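Local coordinates for protein yeast glycogen phosphorylase (Saccharomyces cerevisiae, PDB 1YGP) that is a glycogen phosphorylase, a large two-chain carbohydrate phosphorylase of the GT-B clan that holds pyridoxal-5'-phosphate in a buried pocket, at residues A[113-121]-A[134-142]; A[519-527]-A[698-706]. All coordinates share one frame; numbering follows the deposited sequence.

Contact 1 of 2, residues A[113-121]-A[134-142]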
loop_
_atom_site.group_PDB
_atom_site.type_symbol
_atom_site.label_atom_id
_atom_site.label_comp_id
_atom_site.label_asym_id
_atom_site.label_seq_id
_atom_site.Cartn_x
_atom_site.Cartn_y
_atom_site.Cartn_z
ATOM N N ASP A 113 15.094 16.747 -3.013
ATOM C CA ASP A 113 16.015 17.842 -3.293
ATOM C C ASP A 113 17.250 17.414 -4.064
ATOM O O ASP A 113 17.770 18.129 -4.926
ATOM C CB ASP A 113 16.418 18.469 -2.009
ATOM C CG ASP A 113 16.960 19.867 -2.139
ATOM O OD1 ASP A 113 16.683 20.546 -3.123
ATOM O OD2 ASP A 113 17.649 20.277 -1.208
ATOM N N ASN A 114 17.665 16.182 -3.764
ATOM C CA ASN A 114 18.738 15.565 -4.470
ATOM C C ASN A 114 18.376 15.511 -5.943
ATOM O O ASN A 114 19.245 15.821 -6.761
ATOM C CB ASN A 114 18.959 14.188 -3.901
ATOM C CG ASN A 114 20.234 13.567 -4.450
ATOM O OD1 ASN A 114 20.155 12.650 -5.256
ATOM N ND2 ASN A 114 21.448 14.023 -4.123
ATOM N N ALA A 115 17.129 15.208 -6.316
ATOM C CA ALA A 115 16.725 15.204 -7.719
ATOM C C ALA A 115 16.756 16.600 -8.293
ATOM O O ALA A 115 17.130 16.791 -9.448
ATOM C CB ALA A 115 15.316 14.710 -7.939
ATOM N N LEU A 116 16.414 17.611 -7.505
ATOM C CA LEU A 116 16.448 18.979 -7.992
ATOM C C LEU A 116 17.860 19.466 -8.323
ATOM O O LEU A 116 18.062 20.242 -9.277
ATOM C CB LEU A 116 15.776 19.836 -6.927
ATOM C CG LEU A 116 14.385 20.379 -7.214
ATOM C CD1 LEU A 116 13.467 19.264 -7.671
ATOM C CD2 LEU A 116 13.842 21.046 -5.960
ATOM N N ILE A 117 18.837 19.044 -7.516
ATOM C CA ILE A 117 20.244 19.382 -7.710
ATOM C C ILE A 117 20.791 18.531 -8.836
ATOM O O ILE A 117 21.414 19.092 -9.727
ATOM C CB ILE A 117 21.049 19.132 -6.399
ATOM C CG1 ILE A 117 20.755 20.289 -5.470
ATOM C CG2 ILE A 117 22.552 19.018 -6.629
ATOM C CD1 ILE A 117 21.026 19.878 -4.030
ATOM N N ASN A 118 20.582 17.221 -8.907
ATOM C CA ASN A 118 21.155 16.444 -9.978
ATOM C C ASN A 118 20.180 16.484 -11.129
ATOM O O ASN A 118 19.619 15.450 -11.526
ATOM C CB ASN A 118 21.348 15.026 -9.553
ATOM C CG ASN A 118 22.298 14.913 -8.411
ATOM O OD1 ASN A 118 23.483 15.221 -8.515
ATOM N ND2 ASN A 118 21.762 14.498 -7.279
ATOM N N MET A 119 19.955 17.674 -11.694
ATOM C CA MET A 119 18.979 17.811 -12.750
ATOM C C MET A 119 19.610 18.639 -13.838
ATOM O O MET A 119 19.875 19.827 -13.626
ATOM C CB MET A 119 17.734 18.502 -12.223
ATOM C CG MET A 119 16.569 18.304 -13.169
ATOM S SD MET A 119 15.275 19.552 -12.955
ATOM C CE MET A 119 14.080 18.667 -12.015
ATOM N N LYS A 120 19.888 18.033 -14.986
ATOM C CA LYS A 120 20.433 18.746 -16.142
ATOM C C LYS A 120 19.302 19.316 -16.986
ATOM O O LYS A 120 18.239 18.701 -17.057
ATOM C CB LYS A 120 21.250 17.812 -17.039
ATOM N N ILE A 121 19.526 20.486 -17.565
ATOM C CA ILE A 121 18.581 21.164 -18.449
ATOM C C ILE A 121 19.394 21.327 -19.749
ATOM O O ILE A 121 18.870 21.061 -20.832
ATOM C CB ILE A 121 18.165 22.560 -17.850
ATOM C CG1 ILE A 121 17.374 22.373 -16.573
ATOM C CG2 ILE A 121 17.323 23.348 -18.839
ATOM C CD1 ILE A 121 16.120 21.497 -16.661
ATOM N N PRO A 134 17.795 22.304 -11.859
ATOM C CA PRO A 134 18.201 23.422 -11.028
ATOM C C PRO A 134 17.117 23.760 -10.036
ATOM O O PRO A 134 15.989 24.120 -10.402
ATOM C CB PRO A 134 18.474 24.680 -11.854
ATOM C CG PRO A 134 19.128 23.993 -12.997
ATOM C CD PRO A 134 18.203 22.778 -13.164
ATOM N N ARG A 135 17.584 23.620 -8.797
ATOM C CA ARG A 135 16.833 24.006 -7.647
ATOM C C ARG A 135 16.260 25.409 -7.776
ATOM O O ARG A 135 15.110 25.592 -7.418
ATOM C CB ARG A 135 17.710 23.966 -6.437
ATOM C CG ARG A 135 17.393 22.814 -5.556
ATOM C CD ARG A 135 18.071 23.068 -4.255
ATOM N NE ARG A 135 17.436 24.162 -3.555
ATOM C CZ ARG A 135 17.078 24.054 -2.276
ATOM N NH1 ARG A 135 17.283 22.946 -1.580
ATOM N NH2 ARG A 135 16.497 25.088 -1.670
ATOM N N GLU A 136 16.970 26.406 -8.319
ATOM C CA GLU A 136 16.416 27.750 -8.379
ATOM C C GLU A 136 15.277 27.884 -9.369
ATOM O O GLU A 136 14.335 28.618 -9.078
ATOM C CB GLU A 136 17.475 28.766 -8.760
ATOM N N MET A 137 15.282 27.173 -10.502
ATOM C CA MET A 137 14.167 27.251 -11.437
ATOM C C MET A 137 12.902 26.677 -10.794
ATOM O O MET A 137 11.869 27.345 -10.766
ATOM C CB MET A 137 14.482 26.471 -12.709
ATOM C CG MET A 137 13.318 26.482 -13.681
ATOM S SD MET A 137 13.387 25.219 -14.966
ATOM C CE MET A 137 14.675 25.955 -15.936
ATOM N N ILE A 138 12.989 25.456 -10.244
ATOM C CA ILE A 138 11.894 24.763 -9.563
ATOM C C ILE A 138 11.446 25.617 -8.388
ATOM O O ILE A 138 10.259 25.878 -8.218
ATOM C CB ILE A 138 12.385 23.349 -9.082
ATOM C CG1 ILE A 138 12.787 22.501 -10.292
ATOM C CG2 ILE A 138 11.302 22.622 -8.301
ATOM C CD1 ILE A 138 11.776 22.375 -11.459
ATOM N N LYS A 139 12.405 26.117 -7.616
ATOM C CA LYS A 139 12.182 26.987 -6.474
ATOM C C LYS A 139 11.303 28.136 -6.891
ATOM O O LYS A 139 10.308 28.451 -6.244
ATOM C CB LYS A 139 13.525 27.506 -5.979
ATOM C CG LYS A 139 13.611 28.555 -4.909
ATOM C CD LYS A 139 13.328 27.951 -3.565
ATOM C CE LYS A 139 13.679 28.967 -2.489
ATOM N NZ LYS A 139 15.087 29.343 -2.536
ATOM N N GLY A 140 11.665 28.708 -8.032
ATOM C CA GLY A 140 10.964 29.848 -8.604
ATOM C C GLY A 140 9.547 29.478 -8.935
ATOM O O GLY A 140 8.591 30.039 -8.394
ATOM N N ALA A 141 9.452 28.428 -9.734
ATOM C CA ALA A 141 8.192 27.929 -10.220
ATOM C C ALA A 141 7.225 27.660 -9.079
ATOM O O ALA A 141 6.081 28.097 -9.128
ATOM C CB ALA A 141 8.428 26.649 -10.993
ATOM N N LEU A 142 7.682 27.079 -7.988
ATOM C CA LEU A 142 6.817 26.672 -6.904
ATOM C C LEU A 142 6.314 27.874 -6.136
ATOM O O LEU A 142 5.124 27.990 -5.827
ATOM C CB LEU A 142 7.653 25.709 -6.073
ATOM C CG LEU A 142 7.142 24.400 -5.493
ATOM C CD1 LEU A 142 6.119 23.706 -6.377
ATOM C CD2 LEU A 142 8.368 23.515 -5.318
#

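Contact 2 of 2, residues A[519-527]-A[698-706]. With PLP (pyridoxal-5'-phosphate), chain E.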
loop_
_atom_site.group_PDB
_atom_site.type_symbol
_atom_site.label_atom_id
_atom_site.label_comp_id
_atom_site.label_asym_id
_atom_site.label_seq_id
_atom_site.Cartn_x
_atom_site.Cartn_y
_atom_site.Cartn_z
ATOM N N ARG A 519 27.665 16.081 -3.439
ATOM C CA ARG A 519 26.415 16.758 -3.711
ATOM C C ARG A 519 25.462 16.690 -2.537
ATOM O O ARG A 519 24.801 17.691 -2.267
ATOM C CB ARG A 519 25.719 16.184 -4.925
ATOM C CG ARG A 519 26.296 16.636 -6.260
ATOM C CD ARG A 519 27.642 16.003 -6.617
ATOM N NE ARG A 519 27.562 14.589 -6.930
ATOM C CZ ARG A 519 28.684 13.875 -7.099
ATOM N NH1 ARG A 519 29.891 14.430 -6.980
ATOM N NH2 ARG A 519 28.613 12.574 -7.393
ATOM N N ARG A 520 25.341 15.605 -1.767
ATOM C CA ARG A 520 24.414 15.632 -0.650
ATOM C C ARG A 520 25.111 16.252 0.541
ATOM O O ARG A 520 24.594 17.196 1.139
ATOM C CB ARG A 520 23.941 14.248 -0.262
ATOM C CG ARG A 520 22.799 14.327 0.748
ATOM C CD ARG A 520 22.311 12.960 1.218
ATOM N NE ARG A 520 21.556 12.307 0.160
ATOM C CZ ARG A 520 20.248 12.501 -0.008
ATOM N NH1 ARG A 520 19.548 13.305 0.788
ATOM N NH2 ARG A 520 19.624 11.868 -0.991
ATOM N N TRP A 521 26.329 15.830 0.838
ATOM C CA TRP A 521 26.945 16.305 2.047
ATOM C C TRP A 521 27.525 17.719 2.005
ATOM O O TRP A 521 27.652 18.301 3.087
ATOM C CB TRP A 521 27.939 15.193 2.436
ATOM C CG TRP A 521 27.099 13.955 2.786
ATOM C CD1 TRP A 521 27.184 12.793 2.053
ATOM C CD2 TRP A 521 26.134 13.873 3.772
ATOM N NE1 TRP A 521 26.276 11.985 2.555
ATOM C CE2 TRP A 521 25.631 12.580 3.568
ATOM C CE3 TRP A 521 25.600 14.676 4.785
ATOM C CZ2 TRP A 521 24.596 12.082 4.365
ATOM C CZ3 TRP A 521 24.567 14.181 5.579
ATOM C CH2 TRP A 521 24.067 12.897 5.368
ATOM N N LEU A 522 27.807 18.343 0.840
ATOM C CA LEU A 522 28.222 19.746 0.792
ATOM C C LEU A 522 27.170 20.622 0.115
ATOM O O LEU A 522 26.696 21.610 0.681
ATOM C CB LEU A 522 29.547 19.902 0.040
ATOM C CG LEU A 522 30.157 21.284 -0.264
ATOM C CD1 LEU A 522 30.371 22.056 1.002
ATOM C CD2 LEU A 522 31.519 21.128 -0.897
ATOM N N LYS A 523 26.723 20.285 -1.088
ATOM C CA LYS A 523 25.806 21.183 -1.779
ATOM C C LYS A 523 24.391 21.085 -1.249
ATOM O O LYS A 523 23.723 22.110 -1.130
ATOM C CB LYS A 523 25.813 20.903 -3.289
ATOM C CG LYS A 523 25.022 21.963 -4.006
ATOM C CD LYS A 523 25.137 21.783 -5.484
ATOM C CE LYS A 523 24.248 22.813 -6.188
ATOM N NZ LYS A 523 24.473 24.183 -5.749
ATOM N N GLN A 524 23.893 19.900 -0.916
ATOM C CA GLN A 524 22.559 19.804 -0.375
ATOM C C GLN A 524 22.560 20.301 1.059
ATOM O O GLN A 524 21.851 21.257 1.374
ATOM C CB GLN A 524 22.091 18.381 -0.414
ATOM C CG GLN A 524 20.605 18.268 -0.131
ATOM C CD GLN A 524 20.028 17.045 -0.804
ATOM O OE1 GLN A 524 19.197 16.331 -0.275
ATOM N NE2 GLN A 524 20.406 16.738 -2.035
ATOM N N ALA A 525 23.382 19.685 1.912
ATOM C CA ALA A 525 23.423 20.019 3.320
ATOM C C ALA A 525 23.920 21.408 3.639
ATOM O O ALA A 525 23.453 21.980 4.622
ATOM C CB ALA A 525 24.308 19.039 4.078
ATOM N N ASN A 526 24.827 21.991 2.841
ATOM C CA ASN A 526 25.376 23.298 3.166
ATOM C C ASN A 526 25.489 24.223 1.956
ATOM O O ASN A 526 26.588 24.641 1.561
ATOM C CB ASN A 526 26.739 23.097 3.807
ATOM C CG ASN A 526 27.223 24.256 4.677
ATOM O OD1 ASN A 526 26.724 25.390 4.653
ATOM N ND2 ASN A 526 28.239 24.021 5.502
ATOM N N PRO A 527 24.367 24.640 1.345
ATOM C CA PRO A 527 24.329 25.528 0.191
ATOM C C PRO A 527 25.085 26.824 0.389
ATOM O O PRO A 527 25.844 27.229 -0.486
ATOM C CB PRO A 527 22.874 25.754 -0.046
ATOM C CG PRO A 527 22.245 25.647 1.333
ATOM C CD PRO A 527 23.004 24.430 1.836
ATOM N N VAL A 698 19.012 10.642 8.100
ATOM C CA VAL A 698 19.923 11.414 7.272
ATOM C C VAL A 698 19.557 12.887 7.246
ATOM O O VAL A 698 20.442 13.730 7.365
ATOM C CB VAL A 698 19.937 10.796 5.842
ATOM C CG1 VAL A 698 20.599 11.672 4.778
ATOM C CG2 VAL A 698 20.781 9.543 5.936
ATOM N N SER A 699 18.274 13.219 7.172
ATOM C CA SER A 699 17.828 14.586 7.033
ATOM C C SER A 699 18.237 15.399 8.245
ATOM O O SER A 699 18.757 16.514 8.127
ATOM C CB SER A 699 16.340 14.523 6.845
ATOM O OG SER A 699 16.122 13.632 5.752
ATOM N N LYS A 700 18.109 14.777 9.419
ATOM C CA LYS A 700 18.544 15.413 10.638
ATOM C C LYS A 700 20.054 15.626 10.549
ATOM O O LYS A 700 20.546 16.716 10.832
ATOM C CB LYS A 700 18.165 14.523 11.792
ATOM C CG LYS A 700 16.646 14.425 11.920
ATOM C CD LYS A 700 16.261 14.688 13.360
ATOM C CE LYS A 700 14.790 14.459 13.579
ATOM N NZ LYS A 700 14.403 13.090 13.283
ATOM N N ALA A 701 20.809 14.652 10.038
ATOM C CA ALA A 701 22.251 14.772 9.877
ATOM C C ALA A 701 22.591 15.833 8.835
ATOM O O ALA A 701 23.650 16.458 8.941
ATOM C CB ALA A 701 22.858 13.441 9.430
ATOM N N GLU A 702 21.734 16.110 7.849
ATOM C CA GLU A 702 22.025 17.173 6.909
ATOM C C GLU A 702 21.823 18.525 7.583
ATOM O O GLU A 702 22.376 19.500 7.085
ATOM C CB GLU A 702 21.127 17.094 5.691
ATOM C CG GLU A 702 21.522 16.069 4.629
ATOM C CD GLU A 702 20.459 15.861 3.545
ATOM O OE1 GLU A 702 19.927 16.830 3.003
ATOM O OE2 GLU A 702 20.134 14.717 3.246
ATOM N N ILE A 703 21.058 18.649 8.686
ATOM C CA ILE A 703 20.911 19.922 9.376
ATOM C C ILE A 703 22.006 20.035 10.434
ATOM O O ILE A 703 22.652 21.080 10.570
ATOM C CB ILE A 703 19.510 20.017 10.037
ATOM C CG1 ILE A 703 18.423 19.956 8.972
ATOM C CG2 ILE A 703 19.356 21.336 10.784
ATOM C CD1 ILE A 703 18.511 20.981 7.797
ATOM N N ILE A 704 22.250 18.931 11.153
ATOM C CA ILE A 704 23.214 18.854 12.245
ATOM C C ILE A 704 24.655 18.968 11.788
ATOM O O ILE A 704 25.358 19.814 12.341
ATOM C CB ILE A 704 23.013 17.533 13.012
ATOM C CG1 ILE A 704 21.687 17.609 13.714
ATOM C CG2 ILE A 704 24.134 17.277 14.013
ATOM C CD1 ILE A 704 21.321 16.346 14.495
ATOM N N ILE A 705 25.158 18.203 10.815
ATOM C CA ILE A 705 26.554 18.322 10.432
ATOM C C ILE A 705 27.029 19.720 9.986
ATOM O O ILE A 705 28.007 20.172 10.594
ATOM C CB ILE A 705 26.794 17.218 9.376
ATOM C CG1 ILE A 705 26.908 15.948 10.196
ATOM C CG2 ILE A 705 28.014 17.440 8.485
ATOM C CD1 ILE A 705 26.923 14.583 9.493
ATOM N N PRO A 706 26.482 20.531 9.065
ATOM C CA PRO A 706 27.029 21.858 8.738
ATOM C C PRO A 706 27.015 22.879 9.889
ATOM O O PRO A 706 27.587 23.966 9.754
ATOM C CB PRO A 706 26.214 22.321 7.547
ATOM C CG PRO A 706 25.685 21.037 6.963
ATOM C CD PRO A 706 25.349 20.219 8.208
HETATM N N1 PLP E . 23.800 7.485 9.755
HETATM C C2 PLP E . 23.532 8.659 9.115
HETATM C C2A PLP E . 22.148 9.244 9.241
HETATM C C3 PLP E . 24.508 9.277 8.348
HETATM O O3 PLP E . 24.216 10.420 7.647
HETATM C C4 PLP E . 25.770 8.713 8.244
HETATM C C4A PLP E . 26.853 9.463 7.776
HETATM C C5 PLP E . 26.019 7.513 8.893
HETATM C C6 PLP E . 25.033 6.914 9.642
HETATM C C5A PLP E . 27.436 6.886 8.890
HETATM O O4P PLP E . 28.189 7.429 9.986
HETATM P P PLP E . 29.077 6.556 10.960
HETATM O O1P PLP E . 29.504 5.367 10.190
HETATM O O2P PLP E . 30.368 7.500 11.148
HETATM O O3P PLP E . 28.396 6.487 12.279
#

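Contact 1 of 2, residues A[113-121]-A[134-142]
A local contact between consecutive helices, in which the C-terminal end of helix 111-117 meets the first turn of helix 135-145, brings Leu-116 and Ile-117 against Pro-134 and Arg-135. The two short axes pass 9.7 Å apart with their directions at 119°. One turn before the end of helix 111-117, Asp-113 forms a salt bridge with Arg-135. NH1 of Arg-135 comes within 2.7 Å of OD2 of Asp-113, which lies at the guanidinium edge in its plane, but the N-H is bent well off line and the hydrogen bond is weak. OD1 of the acid also lies close to NH1 and beside CD of Arg-135. Carboxylate and guanidinium planes are turned 61° apart. The arginine chain bends at chi3 to reach the acid, and its CG lies 3.7 Å from CB of Leu-116, the leucine running across it. Leu-116 also sends CD2 to CG2 of Ile-138, 3.8 Å away and one turn farther along helix 135-145. Beyond the helix end, Asn-118 centres an inverse gamma turn that sends the chain on past Pro-134. There CG1 of Ile-121 packs on CD of the proline at 3.5 Å, and the Met-119 sulphur lies more loosely beside the same ring. Leu-149 of helix 149-153 packs on both Leu-116 and Arg-135, Ile-76 of helix 65-94 touches Leu-116 and Met-119, and Phe-44 of helix 41-55 packs on Ile-138.

Contact 2 of 2, residues A[519-527]-A[698-706]
The indole of Trp-521 carries CD of Arg-520 over one face, near the rim and 3.9 Å from the plane, while the carbonyl carbon of Ala-701 lies at its edge. The six-membered end of the ring reaches helix 698-704: CH2 of Trp-521 is 3.7 Å from CG1 of Val-698, and CZ3 of Trp-521 is equally near CG of Glu-702, whose carboxylate plane stands almost perpendicular to the indole. The same rim borders the cofactor, with CH2 of Trp-521 3.4 Å from O3 of pyridoxal-5'-phosphate. Val-698 divides its branches between the two: CG1, set opposite its backbone N (chi1 167°), goes to the tryptophan, and CG2 lies 3.6 Å from C2A of the cofactor. Trp-521, Val-698 and Ala-701 thus form part of the cofactor pocket, to which Ser-725 adds a hydrogen bond. A salt bridge lies beside this apolar group. NH1 of Arg-520 donates to OE2 of Glu-702 at 2.9 Å and 156°; the oxygen lies in the guanidinium plane and is met on its syn side, with the donor clearly out of the carboxylate plane. Farther along, CB of Ala-525 rests 3.8 Å from CG of Pro-706, and Asn-526 and the proline pass side by side, pointing opposite ways. OD1 of Asn-526 accepts a hydrogen bond from Asn-574, its ND2 hydrogen-bonds to Asn-732, and the residue is the N-cap of helix 527-536. The short axes of 519-524 and 698-704 cross at -43°, with helix 165-179 bringing Arg-168 and Cys-172 against Trp-521, and helix 562-584 packing Val-570 on Asn-526 and Arg-577 on Pro-706.

Overall arrangement
From the N terminus, the chain first closes contact 1, a local turn-back in which helix 111-117 meets helix 135-145 across a short connection whose residues 122-133 are not modelled. It then builds most of the nine-stranded mixed sheet before helix 518-524, just after that sheet's last strand, 509-511, opens contact 2. Spanning 170 residues, contact 2 joins this helix to helix 698-704, which follows edge strand 688-693 of the six-stranded parallel sheet, and so bridges the two sheet-bearing halves of the GT-B fold. The contacts run in series, neither nested nor crossed. Their centres are about 17 Å apart, yet they touch: Asp-113, Asn-114 and Ile-117 pack on Gln-524, and Asn-114 on Arg-520.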